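Local structure of E1 (Kluyveromyces marxianus, 3VX6) at residues Leu9-Ser14 with Val214-Leu219; Lys202-Ser205 with Pro211-Val214. The protein forms the N-terminal domain of Atg7, the E1-like enzyme of autophagy that activates the ubiquitin-like proteins ATG8 and ATG12 for their conjugation. All coordinates share one frame; numbering follows the deposited sequence.

Contact 1: Leu9-Ser14 with Val214-Leu219; sequences LKFAPS and VTKNIL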
loop_
_atom_site.group_PDB
_atom_site.type_symbol
_atom_site.label_atom_id
_atom_site.label_comp_id
_atom_site.label_asym_id
_atom_site.label_seq_id
_atom_site.Cartn_x
_atom_site.Cartn_y
_atom_site.Cartn_z
ATOM N N LEU A 9 -10.709 -13.821 7.100
ATOM C CA LEU A 9 -10.474 -12.383 7.170
ATOM C C LEU A 9 -10.365 -11.852 5.752
ATOM O O LEU A 9 -9.548 -12.329 4.970
ATOM C CB LEU A 9 -9.175 -12.088 7.925
ATOM C CG LEU A 9 -8.667 -10.649 7.857
ATOM C CD1 LEU A 9 -9.699 -9.720 8.463
ATOM C CD2 LEU A 9 -7.341 -10.539 8.579
ATOM N N LYS A 10 -11.194 -10.869 5.422
ATOM C CA LYS A 10 -11.187 -10.279 4.089
ATOM C C LYS A 10 -10.458 -8.946 4.106
ATOM O O LYS A 10 -10.375 -8.281 5.136
ATOM C CB LYS A 10 -12.622 -10.091 3.578
ATOM C CG LYS A 10 -13.460 -11.353 3.667
ATOM C CD LYS A 10 -12.740 -12.537 3.028
ATOM C CE LYS A 10 -13.392 -13.863 3.406
ATOM N NZ LYS A 10 -12.613 -15.040 2.902
ATOM N N PHE A 11 -9.936 -8.554 2.957
ATOM C CA PHE A 11 -9.207 -7.310 2.875
ATOM C C PHE A 11 -9.786 -6.416 1.796
ATOM O O PHE A 11 -10.073 -6.866 0.691
ATOM C CB PHE A 11 -7.748 -7.618 2.586
ATOM C CG PHE A 11 -7.157 -8.637 3.515
ATOM C CD1 PHE A 11 -6.481 -8.245 4.668
ATOM C CD2 PHE A 11 -7.289 -9.991 3.246
ATOM C CE1 PHE A 11 -5.943 -9.192 5.540
ATOM C CE2 PHE A 11 -6.759 -10.938 4.107
ATOM C CZ PHE A 11 -6.084 -10.541 5.256
ATOM N N ALA A 12 -9.973 -5.144 2.120
ATOM C CA ALA A 12 -10.511 -4.200 1.153
ATOM C C ALA A 12 -9.402 -3.808 0.198
ATOM O O ALA A 12 -8.224 -3.862 0.550
ATOM C CB ALA A 12 -11.034 -2.957 1.862
ATOM N N PRO A 13 -9.758 -3.435 -1.035
ATOM C CA PRO A 13 -8.683 -3.039 -1.941
ATOM C C PRO A 13 -7.960 -1.978 -1.130
ATOM O O PRO A 13 -8.607 -1.126 -0.526
ATOM C CB PRO A 13 -9.437 -2.468 -3.141
ATOM C CG PRO A 13 -10.730 -1.969 -2.530
ATOM C CD PRO A 13 -11.077 -3.097 -1.596
ATOM N N SER A 14 -6.633 -2.045 -1.088
ATOM C CA SER A 14 -5.837 -1.114 -0.289
ATOM C C SER A 14 -5.929 0.383 -0.613
ATOM O O SER A 14 -5.439 1.209 0.158
ATOM C CB SER A 14 -4.365 -1.542 -0.322
ATOM O OG SER A 14 -4.164 -2.805 0.294
ATOM N N VAL A 214 -3.393 -4.668 2.231
ATOM C CA VAL A 214 -1.977 -4.457 2.534
ATOM C C VAL A 214 -1.563 -5.059 3.884
ATOM O O VAL A 214 -0.382 -5.210 4.184
ATOM C CB VAL A 214 -1.649 -2.951 2.481
ATOM C CG1 VAL A 214 -1.864 -2.316 3.844
ATOM C CG2 VAL A 214 -0.258 -2.751 1.947
ATOM N N THR A 215 -2.555 -5.411 4.692
ATOM C CA THR A 215 -2.312 -6.040 5.986
ATOM C C THR A 215 -1.596 -7.394 5.838
ATOM O O THR A 215 -0.893 -7.857 6.752
ATOM C CB THR A 215 -3.635 -6.304 6.733
ATOM O OG1 THR A 215 -4.408 -5.100 6.804
ATOM C CG2 THR A 215 -3.359 -6.800 8.150
ATOM N N LYS A 216 -1.800 -8.034 4.691
ATOM C CA LYS A 216 -1.190 -9.318 4.419
ATOM C C LYS A 216 0.301 -9.203 4.449
ATOM O O LYS A 216 0.994 -10.127 4.859
ATOM C CB LYS A 216 -1.622 -9.807 3.053
ATOM C CG LYS A 216 -3.071 -10.286 2.973
ATOM C CD LYS A 216 -3.409 -10.761 1.551
ATOM C CE LYS A 216 -4.839 -11.247 1.474
ATOM N NZ LYS A 216 -5.293 -10.927 0.078
ATOM N N ASN A 217 0.772 -8.075 3.938
ATOM C CA ASN A 217 2.183 -7.751 3.927
ATOM C C ASN A 217 2.677 -7.874 5.379
ATOM O O ASN A 217 3.543 -8.695 5.687
ATOM C CB ASN A 217 2.363 -6.316 3.419
ATOM C CG ASN A 217 1.778 -6.112 2.034
ATOM O OD1 ASN A 217 0.962 -6.914 1.567
ATOM N ND2 ASN A 217 2.188 -5.042 1.370
ATOM N N ILE A 218 2.098 -7.076 6.273
ATOM C CA ILE A 218 2.493 -7.107 7.677
ATOM C C ILE A 218 2.528 -8.548 8.176
ATOM O O ILE A 218 3.561 -9.028 8.659
ATOM C CB ILE A 218 1.523 -6.276 8.551
ATOM C CG1 ILE A 218 1.499 -4.819 8.053
ATOM C CG2 ILE A 218 1.931 -6.381 10.019
ATOM C CD1 ILE A 218 0.416 -3.950 8.665
ATOM N N LEU A 219 1.407 -9.243 8.027
ATOM C CA LEU A 219 1.330 -10.630 8.454
ATOM C C LEU A 219 2.432 -11.482 7.858
ATOM O O LEU A 219 3.171 -12.141 8.568
ATOM C CB LEU A 219 -0.019 -11.218 8.076
ATOM C CG LEU A 219 -1.132 -10.565 8.877
ATOM C CD1 LEU A 219 -2.480 -10.904 8.280
ATOM C CD2 LEU A 219 -1.022 -11.034 10.316
#
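Phe11 and Lys216 illustrate how a long charged side chain can serve as a hydrophobic surface along its methylene stem. CG of Lys216 lies over one face of the Phe11 ring, 3.9 Å from the centroid and 14° off the normal, a CH-pi contact displaced toward the rim. From there the aliphatic chain runs on so that CE lies alongside the CD2-CE2 bond of the ring, and NZ continues past CD2. Thr215 meets the same ring obliquely: its CB stands 3.9 Å from Phe11 CE1, the two side chains crossing at about a right angle. With OG1 placed beside its own backbone N (chi1 -53°), Thr215 reaches back to the carbonyl oxygen of Ser212, while its carbon side rests on Phe201, Ile233 and Phe235.

The tightly packed part of the contact is this ring against the lysine stem and the threonine CB. Phe11 and Lys216 are nevertheless partly exposed, so the packed pair borders the solvent side, where the stem also touches Gln146 and Tyr152. The other end is buried but touches through few atoms: the Ser14 side chain points at the backbone of Val214, just ahead of the helical residues, OG coming 2.8 Å from Val214 N, and Val214 also packs on Phe201 and Ile121. The extended N-terminal segment thus runs past the N-terminal part of helix 215-225, the connecting helix of a beta-alpha-beta crossover between the neighbouring parallel strands 198-202 and 231-236.

Contact 2: Lys202-Ser205 with Pro211-Val214; sequences KDFS and PSAV
Ser212 binds the carboxylate of Asp203 twice, and both bonds end on the same oxygen. Its hydroxyl donates to Asp203 OD2 over 2.9 Å, arriving nearly on the line of the C-O bond, and Ser212 N gives a second, almost straight bond to Asp203 OD2 (3.0 Å, 173°) that uses the syn lone pair. The serine can offer both groups together because OG sits between its backbone N and carbonyl carbon (chi1 38°), turned to the same side as the N-H. On the aspartate, CG lies opposite the backbone N (chi1 -154°), which swings the carboxylate across to the facing chain. Weak bonds from Phe204 N and Ser205 N curl the local backbone around OD2, the latter having the i to i+2 connectivity of an Asx turn. The other oxygen, OD1, lies near Pro211 CA and CB and forms a salt bridge with Arg237.

Outward from this polar centre the contact is mostly van der Waals. CB of Phe204 lies against both OG and CB of Ser212, at 3.3 and 3.5 Å. Beyond it the phenyl ring approaches Val214 obliquely, its CD2 4.2 Å from Val214 CG1, and also meets the ring of Phe201. On the other flank Ser205 CB stands 3.6 Å from Ser212 N, while its hydroxyl turns to Ile210 O and Leu207 N inside the intervening loop. Phe235 of strand 231-236 packs on Asp203 and Pro211.

Every touching residue is buried, yet the carboxylate has N-H and O-H donors on one oxygen and a guanidinium on the other. Such surroundings would be expected to favour an ionised Asp203 and to fix its rotation, so that one side chain ties together both ends of the loop.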
loop_
_atom_site.group_PDB
_atom_site.type_symbol
_atom_site.label_atom_id
_atom_site.label_comp_id
_atom_site.label_asym_id
_atom_site.label_seq_id
_atom_site.Cartn_x
_atom_site.Cartn_y
_atom_site.Cartn_z
ATOM N N LYS A 202 -1.843 2.224 10.667
ATOM C CA LYS A 202 -2.810 3.250 10.312
ATOM C C LYS A 202 -3.408 2.678 9.037
ATOM O O LYS A 202 -2.908 2.876 7.930
ATOM C CB LYS A 202 -2.117 4.589 10.075
ATOM C CG LYS A 202 -1.848 5.321 11.385
ATOM C CD LYS A 202 -0.554 6.136 11.386
ATOM C CE LYS A 202 -0.394 6.843 12.722
ATOM N NZ LYS A 202 0.802 7.718 12.784
ATOM N N ASP A 203 -4.474 1.917 9.236
ATOM C CA ASP A 203 -5.188 1.228 8.177
ATOM C C ASP A 203 -5.581 2.075 6.963
ATOM O O ASP A 203 -5.958 3.243 7.087
ATOM C CB ASP A 203 -6.421 0.583 8.789
ATOM C CG ASP A 203 -6.897 -0.614 8.014
ATOM O OD1 ASP A 203 -7.895 -1.215 8.453
ATOM O OD2 ASP A 203 -6.287 -0.958 6.978
ATOM N N PHE A 204 -5.483 1.468 5.784
ATOM C CA PHE A 204 -5.849 2.135 4.544
ATOM C C PHE A 204 -7.287 1.836 4.237
ATOM O O PHE A 204 -7.771 2.077 3.142
ATOM C CB PHE A 204 -4.980 1.655 3.392
ATOM C CG PHE A 204 -3.570 2.118 3.480
ATOM C CD1 PHE A 204 -3.188 3.026 4.456
ATOM C CD2 PHE A 204 -2.626 1.656 2.586
ATOM C CE1 PHE A 204 -1.882 3.466 4.541
ATOM C CE2 PHE A 204 -1.319 2.087 2.655
ATOM C CZ PHE A 204 -0.942 2.995 3.638
ATOM N N SER A 205 -7.979 1.275 5.208
ATOM C CA SER A 205 -9.373 0.990 4.992
ATOM C C SER A 205 -10.108 1.556 6.183
ATOM O O SER A 205 -9.593 1.536 7.296
ATOM C CB SER A 205 -9.611 -0.519 4.879
ATOM O OG SER A 205 -10.982 -0.803 4.636
ATOM N N PRO A 211 -9.491 -4.702 7.097
ATOM C CA PRO A 211 -8.273 -3.934 6.910
ATOM C C PRO A 211 -7.922 -3.983 5.432
ATOM O O PRO A 211 -8.391 -4.861 4.701
ATOM C CB PRO A 211 -7.272 -4.685 7.782
ATOM C CG PRO A 211 -7.672 -6.092 7.559
ATOM C CD PRO A 211 -9.189 -6.036 7.644
ATOM N N SER A 212 -7.107 -3.037 4.991
ATOM C CA SER A 212 -6.711 -3.010 3.600
ATOM C C SER A 212 -5.933 -4.285 3.275
ATOM O O SER A 212 -5.270 -4.857 4.142
ATOM C CB SER A 212 -5.869 -1.762 3.334
ATOM O OG SER A 212 -5.016 -1.491 4.432
ATOM N N ALA A 213 -6.041 -4.737 2.028
ATOM C CA ALA A 213 -5.350 -5.937 1.579
ATOM C C ALA A 213 -3.858 -5.861 1.901
ATOM O O ALA A 213 -3.143 -6.859 1.858
ATOM C CB ALA A 213 -5.560 -6.118 0.066
ATOM N N VAL A 214 -3.393 -4.668 2.231
ATOM C CA VAL A 214 -1.977 -4.457 2.534
ATOM C C VAL A 214 -1.563 -5.059 3.884
ATOM O O VAL A 214 -0.382 -5.210 4.184
ATOM C CB VAL A 214 -1.649 -2.951 2.481
ATOM C CG1 VAL A 214 -1.864 -2.316 3.844
ATOM C CG2 VAL A 214 -0.258 -2.751 1.947
#

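From the N terminus the chain first lays down residues 9-14, just before strand 16-19, and returns to them almost 200 residues later with helix 215-225, so contact 1 closes a very long loop. Contact 2 closes a short one, joining the loop that follows strand 198-202 to the approach of that helix across only five intervening residues. It nests within contact 1, and the two share Val214. They also meet directly through probable backbone hydrogen bonds, Ala12 N to Pro211 O (3.0 Å) and Ala12 O to Ala213 N (2.8 Å). Together they tie the N-terminal segment to the strand-helix connection of the sheet containing strands 198-202 and 231-236.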